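Long-range contact in protein pelota homolog (Archaeoglobus fulgidus, PDB 3OBY), which probably recognises stalled ribosomes and cleaves their mRNA, so helping to release non-functional ribosomes and clear damaged messages: residues 61-69 with 80-88. Numbering follows the deposited sequence.
Sequences VRLGIEVEK and RVSGKIVAG
Ile65 reaches across to the neighbouring strand with both of its branches: CD1 meets Val81 CG1 at 3.5 Å, while CG2 lies over the backbone of Ile85, 3.8 Å from its CA. Its CG1 sits between the backbone N and the carbonyl carbon (chi1 48°), which carries CD1 toward Val81 and leaves CG2 beside Ile85. With an alanine here both branches go, which is likely to open a gap between Val81 and Ile85. The same methyl of Val81, CG1, also packs against Val67 CG2, 3.6 Å away. On the other face, Glu66 and Lys84 run side by side; the glutamate is extended, the lysine bends at its end, and a salt bridge of 2.7 Å joins OE1 to NZ. Glu68 crosses the aliphatic part of Lys84, its OE2 4.5 Å from Lys84 NZ, a nearby opposite charge but too far for a salt bridge. Beneath these side chains, Glu66 N donates to Lys84 O (3.0 Å). Ser82 O is gripped twice, by Glu68 N in its carbonyl plane and by Lys69 N, forming a classic beta bulge. Gly83 pairs with Val67, where a CB would run into Glu66 O. Further out, Leu97 of strand 94-99 packs on Ile65, and Val38 of strand 37-40 on Val67. The pair forms a bulged antiparallel beta hairpin in the N-terminal domain's strongly bent, RNA-binding Sm-fold sheet.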
loop_
_atom_site.group_PDB
_atom_site.type_symbol
_atom_site.label_atom_id
_atom_site.label_comp_id
_atom_site.label_asym_id
_atom_site.label_seq_id
_atom_site.Cartn_x
_atom_site.Cartn_y
_atom_site.Cartn_z
ATOM N N VAL A 61 -10.277 -20.552 11.180
ATOM C CA VAL A 61 -10.372 -20.630 12.635
ATOM C C VAL A 61 -9.507 -19.676 13.469
ATOM O O VAL A 61 -9.737 -19.524 14.671
ATOM C CB VAL A 61 -10.075 -22.108 13.049
ATOM C CG1 VAL A 61 -8.833 -22.607 12.321
ATOM C CG2 VAL A 61 -9.903 -22.235 14.553
ATOM N N ARG A 62 -8.521 -19.041 12.847
ATOM C CA ARG A 62 -7.650 -18.095 13.554
ATOM C C ARG A 62 -6.928 -18.706 14.748
ATOM O O ARG A 62 -7.434 -18.710 15.865
ATOM C CB ARG A 62 -8.451 -16.865 14.020
ATOM C CG ARG A 62 -7.600 -15.770 14.675
ATOM C CD ARG A 62 -8.308 -14.411 14.691
ATOM N NE ARG A 62 -7.371 -13.301 14.513
ATOM C CZ ARG A 62 -6.499 -12.880 15.428
ATOM N NH1 ARG A 62 -6.432 -13.467 16.615
ATOM N NH2 ARG A 62 -5.671 -11.880 15.143
ATOM N N LEU A 63 -5.731 -19.214 14.499
ATOM C CA LEU A 63 -4.929 -19.827 15.539
ATOM C C LEU A 63 -3.845 -18.870 15.978
ATOM O O LEU A 63 -3.695 -17.780 15.442
ATOM C CB LEU A 63 -4.273 -21.106 15.011
ATOM C CG LEU A 63 -5.096 -22.396 14.949
ATOM C CD1 LEU A 63 -6.531 -22.093 14.572
ATOM C CD2 LEU A 63 -4.459 -23.350 13.954
ATOM N N GLY A 64 -3.090 -19.308 16.967
ATOM C CA GLY A 64 -1.981 -18.542 17.480
ATOM C C GLY A 64 -0.840 -19.542 17.551
ATOM O O GLY A 64 -1.034 -20.687 17.974
ATOM N N ILE A 65 0.345 -19.138 17.115
ATOM C CA ILE A 65 1.477 -20.043 17.155
ATOM C C ILE A 65 2.720 -19.369 17.699
ATOM O O ILE A 65 2.925 -18.182 17.491
ATOM C CB ILE A 65 1.777 -20.634 15.744
ATOM C CG1 ILE A 65 1.802 -19.527 14.694
ATOM C CG2 ILE A 65 0.717 -21.652 15.359
ATOM C CD1 ILE A 65 3.188 -19.104 14.285
ATOM N N GLU A 66 3.524 -20.126 18.440
ATOM C CA GLU A 66 4.774 -19.607 18.980
ATOM C C GLU A 66 5.802 -19.879 17.887
ATOM O O GLU A 66 6.354 -20.973 17.786
ATOM C CB GLU A 66 5.170 -20.331 20.268
ATOM C CG GLU A 66 6.558 -19.951 20.762
ATOM C CD GLU A 66 6.947 -20.663 22.039
ATOM O OE1 GLU A 66 6.590 -21.849 22.186
ATOM O OE2 GLU A 66 7.621 -20.043 22.890
ATOM N N VAL A 67 6.034 -18.865 17.064
ATOM C CA VAL A 67 6.952 -18.942 15.938
ATOM C C VAL A 67 8.237 -19.719 16.188
ATOM O O VAL A 67 8.982 -19.425 17.127
ATOM C CB VAL A 67 7.317 -17.522 15.447
ATOM C CG1 VAL A 67 8.145 -17.612 14.182
ATOM C CG2 VAL A 67 6.044 -16.719 15.192
ATOM N N GLU A 68 8.487 -20.721 15.345
ATOM C CA GLU A 68 9.713 -21.505 15.461
ATOM C C GLU A 68 10.529 -21.319 14.183
ATOM O O GLU A 68 11.704 -21.677 14.138
ATOM C CB GLU A 68 9.413 -22.990 15.685
ATOM C CG GLU A 68 8.389 -23.261 16.776
ATOM C CD GLU A 68 8.255 -24.736 17.111
ATOM O OE1 GLU A 68 8.410 -25.573 16.195
ATOM O OE2 GLU A 68 7.982 -25.056 18.287
ATOM N N LYS A 69 9.893 -20.749 13.158
ATOM C CA LYS A 69 10.547 -20.482 11.878
ATOM C C LYS A 69 9.795 -19.424 11.072
ATOM O O LYS A 69 8.565 -19.366 11.092
ATOM C CB LYS A 69 10.666 -21.767 11.050
ATOM C CG LYS A 69 11.746 -21.697 9.977
ATOM C CD LYS A 69 11.897 -22.992 9.178
ATOM C CE LYS A 69 13.036 -22.854 8.159
ATOM N NZ LYS A 69 13.315 -24.078 7.353
ATOM N N ARG A 80 6.027 -17.421 5.141
ATOM C CA ARG A 80 5.621 -18.624 5.867
ATOM C C ARG A 80 6.054 -18.578 7.323
ATOM O O ARG A 80 7.248 -18.584 7.626
ATOM C CB ARG A 80 6.196 -19.883 5.223
ATOM C CG ARG A 80 5.760 -21.162 5.934
ATOM C CD ARG A 80 6.442 -22.405 5.388
ATOM N NE ARG A 80 6.179 -22.585 3.966
ATOM C CZ ARG A 80 7.107 -22.489 3.020
ATOM N NH1 ARG A 80 8.363 -22.216 3.350
ATOM N NH2 ARG A 80 6.778 -22.661 1.745
ATOM N N VAL A 81 5.073 -18.519 8.221
ATOM C CA VAL A 81 5.341 -18.485 9.653
ATOM C C VAL A 81 4.832 -19.782 10.276
ATOM O O VAL A 81 3.640 -20.096 10.205
ATOM C CB VAL A 81 4.641 -17.297 10.328
ATOM C CG1 VAL A 81 4.931 -17.304 11.817
ATOM C CG2 VAL A 81 5.110 -16.001 9.709
ATOM N N SER A 82 5.738 -20.535 10.885
ATOM C CA SER A 82 5.357 -21.793 11.496
ATOM C C SER A 82 5.831 -21.915 12.938
ATOM O O SER A 82 6.842 -21.329 13.333
ATOM C CB SER A 82 5.895 -22.957 10.659
ATOM O OG SER A 82 7.298 -22.889 10.517
ATOM N N GLY A 83 5.080 -22.681 13.723
ATOM C CA GLY A 83 5.428 -22.885 15.116
ATOM C C GLY A 83 4.456 -23.806 15.830
ATOM O O GLY A 83 3.575 -24.410 15.212
ATOM N N LYS A 84 4.624 -23.906 17.143
ATOM C CA LYS A 84 3.778 -24.746 17.988
ATOM C C LYS A 84 2.508 -23.998 18.378
ATOM O O LYS A 84 2.581 -22.951 19.027
ATOM C CB LYS A 84 4.550 -25.150 19.249
ATOM C CG LYS A 84 3.812 -26.105 20.164
ATOM C CD LYS A 84 4.687 -26.573 21.330
ATOM C CE LYS A 84 4.836 -25.512 22.422
ATOM N NZ LYS A 84 5.533 -24.280 21.960
ATOM N N ILE A 85 1.354 -24.531 17.977
ATOM C CA ILE A 85 0.075 -23.911 18.297
ATOM C C ILE A 85 0.028 -23.597 19.784
ATOM O O ILE A 85 0.388 -24.432 20.612
ATOM C CB ILE A 85 -1.098 -24.836 17.947
ATOM C CG1 ILE A 85 -1.079 -25.151 16.451
ATOM C CG2 ILE A 85 -2.413 -24.166 18.310
ATOM C CD1 ILE A 85 -2.271 -25.956 15.976
ATOM N N VAL A 86 -0.413 -22.392 20.125
ATOM C CA VAL A 86 -0.469 -21.992 21.523
ATOM C C VAL A 86 -1.891 -21.683 21.954
ATOM O O VAL A 86 -2.323 -22.077 23.034
ATOM C CB VAL A 86 0.412 -20.747 21.781
ATOM C CG1 VAL A 86 -0.225 -19.503 21.166
ATOM C CG2 VAL A 86 0.623 -20.565 23.267
ATOM N N ALA A 87 -2.615 -20.975 21.097
ATOM C CA ALA A 87 -3.989 -20.602 21.388
ATOM C C ALA A 87 -4.853 -20.768 20.148
ATOM O O ALA A 87 -4.343 -21.005 19.054
ATOM C CB ALA A 87 -4.048 -19.160 21.879
ATOM N N GLY A 88 -6.163 -20.641 20.328
ATOM C CA GLY A 88 -7.082 -20.789 19.217
ATOM C C GLY A 88 -7.569 -22.217 19.071
ATOM O O GLY A 88 -8.124 -22.793 20.007
#